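Phosphoglycerate dehydrogenase (Lactobacillus plantarum, PDB 3EVT) catalyses, as a phosphoglycerate dehydrogenase of the D-2-hydroxyacid dehydrogenase family, the NAD-dependent oxidation of 3-phosphoglycerate to 3-phosphohydroxypyruvate. Local coordinates at the interface of chains A and B. Coordinates in Å, arbitrary orientation; residue numbers count along the deposited sequence, not the author numbering. Chains: chain A/B, Phosphoglycerate dehydrogenase.

The interface of chains A and B. Residues chain A 111, 132, 134-136; chain B 97, 100-101, 278, 280.
B:Glu100, on helix 93-110 of one subunit, and the backbone of A:Leu135 and A:Thr136 in the other give a worked example of a carboxylate capturing two consecutive amides. OE1 of B:Glu100 accepts from A:Leu135 N at 2.8 Å, and its OE2 accepts from A:Thr136 N at 3.0 Å. Both carboxylate oxygens use their syn lone pairs, the second bond being the straighter (160° at the hydrogen), so the paired bonds fix the rotation of the group. The chain reaches the loop because it runs extended beyond CG (chi2 -163°).

The second polar set centres on a serine hydroxyl. A:Arg111 approaches B:Ser101 side-on and grips OG with two nitrogens, NE and NH2, each 3.1 Å from that oxygen. OG sits somewhat tilted, 18° out of the guanidinium plane. The arginine chain bends at chi2 and chi3, bringing this side of the group to the helix. A water joins the same OG to the backbone oxygen of A:Arg111, lying 2.7 Å from that O. At the guanidinium edge, in plane, lies the carbonyl O of B:Ser278, although the N-H directions give no hydrogen bond there. An alanine in place of A:Arg111 would probably leave B:Ser101 OG without its two donors and open a gap beside B:Glu100 CB.

Apolar contacts fill in between the polar sets. The methyl CG2 of A:Thr134 meets CB of B:Ala97 at 3.7 Å, while CD of A:Arg111 packs against CB of B:Glu100. The arginine and glutamate cross at about a right angle with their charged ends apart; their opposite charges may still attract at longer range.

This patch and its twin, with the chains exchanged, belong to a two-fold interface of the kind typical of this dehydrogenase family, where they probably help hold the dimer together by tying a helix of each subunit to loops of its partner.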
loop_
_atom_site.group_PDB
_atom_site.type_symbol
_atom_site.label_atom_id
_atom_site.label_comp_id
_atom_site.label_asym_id
_atom_site.label_seq_id
_atom_site.Cartn_x
_atom_site.Cartn_y
_atom_site.Cartn_z
ATOM N N ARG A 111 9.306 -5.129 -7.149
ATOM C CA ARG A 111 10.307 -4.054 -6.900
ATOM C C ARG A 111 11.720 -4.592 -6.773
ATOM O O ARG A 111 12.680 -3.819 -6.590
ATOM C CB ARG A 111 9.918 -3.141 -5.722
ATOM C CG ARG A 111 8.476 -2.578 -5.842
ATOM C CD ARG A 111 8.275 -1.833 -7.187
ATOM N NE ARG A 111 9.221 -0.761 -7.367
ATOM C CZ ARG A 111 9.657 -0.358 -8.563
ATOM N NH1 ARG A 111 9.236 -0.966 -9.676
ATOM N NH2 ARG A 111 10.513 0.651 -8.647
ATOM N N THR A 132 12.162 -4.653 -13.081
ATOM C CA THR A 132 11.161 -4.288 -12.095
ATOM C C THR A 132 9.868 -3.802 -12.751
ATOM O O THR A 132 9.847 -3.373 -13.927
ATOM C CB THR A 132 11.659 -3.125 -11.204
ATOM O OG1 THR A 132 12.241 -2.098 -12.015
ATOM C CG2 THR A 132 12.678 -3.590 -10.178
ATOM N N THR A 134 5.654 -2.107 -11.364
ATOM C CA THR A 134 4.934 -1.557 -10.224
ATOM C C THR A 134 3.602 -2.293 -10.059
ATOM O O THR A 134 3.073 -2.833 -11.052
ATOM C CB THR A 134 4.630 -0.029 -10.408
ATOM O OG1 THR A 134 3.919 0.160 -11.610
ATOM C CG2 THR A 134 5.931 0.835 -10.470
ATOM N N LEU A 135 3.054 -2.300 -8.847
ATOM C CA LEU A 135 1.671 -2.728 -8.666
ATOM C C LEU A 135 0.669 -1.805 -9.383
ATOM O O LEU A 135 -0.328 -2.258 -9.967
ATOM C CB LEU A 135 1.318 -2.835 -7.177
ATOM C CG LEU A 135 2.183 -3.852 -6.386
ATOM C CD1 LEU A 135 1.673 -4.001 -4.989
ATOM C CD2 LEU A 135 2.200 -5.156 -7.060
ATOM N N THR A 136 0.938 -0.503 -9.338
ATOM C CA THR A 136 0.017 0.437 -9.956
ATOM C C THR A 136 -0.189 0.021 -11.417
ATOM O O THR A 136 0.759 -0.296 -12.136
ATOM C CB THR A 136 0.460 1.889 -9.826
ATOM O OG1 THR A 136 -0.586 2.757 -10.312
ATOM C CG2 THR A 136 1.767 2.143 -10.579
ATOM N N ALA B 97 6.783 4.820 -8.519
ATOM C CA ALA B 97 7.632 3.624 -8.482
ATOM C C ALA B 97 8.583 3.607 -7.294
ATOM O O ALA B 97 8.731 2.598 -6.650
ATOM C CB ALA B 97 8.432 3.424 -9.802
ATOM N N GLU B 100 6.751 2.771 -4.150
ATOM C CA GLU B 100 6.537 1.308 -4.102
ATOM C C GLU B 100 7.783 0.520 -3.645
ATOM O O GLU B 100 7.679 -0.416 -2.857
ATOM C CB GLU B 100 6.056 0.785 -5.468
ATOM C CG GLU B 100 4.589 1.201 -5.792
ATOM C CD GLU B 100 4.010 0.344 -6.902
ATOM O OE1 GLU B 100 4.605 -0.755 -7.151
ATOM O OE2 GLU B 100 2.961 0.750 -7.489
ATOM N N SER B 101 8.970 0.893 -4.128
ATOM C CA SER B 101 10.233 0.326 -3.597
ATOM C C SER B 101 10.425 0.508 -2.117
ATOM O O SER B 101 10.892 -0.405 -1.436
ATOM C CB SER B 101 11.436 0.937 -4.292
ATOM O OG SER B 101 11.412 0.545 -5.665
ATOM N N SER B 278 15.533 1.729 -7.651
ATOM C CA SER B 278 14.182 2.103 -7.170
ATOM C C SER B 278 13.435 3.006 -8.128
ATOM O O SER B 278 12.208 2.958 -8.196
ATOM C CB SER B 278 14.218 2.760 -5.776
ATOM O OG SER B 278 14.903 4.000 -5.816
ATOM N N GLN B 280 13.959 3.307 -11.564
ATOM C CA GLN B 280 13.831 2.802 -12.942
ATOM C C GLN B 280 12.386 2.435 -13.292
ATOM O O GLN B 280 11.762 1.581 -12.632
ATOM C CB GLN B 280 14.709 1.580 -13.152
ATOM C CG GLN B 280 16.137 1.810 -12.766
ATOM C CD GLN B 280 17.078 0.775 -13.339
ATOM O OE1 GLN B 280 16.825 -0.434 -13.284
ATOM N NE2 GLN B 280 18.183 1.248 -13.894
HETATM O O HOH W 1 13.235 -1.245 -5.930
#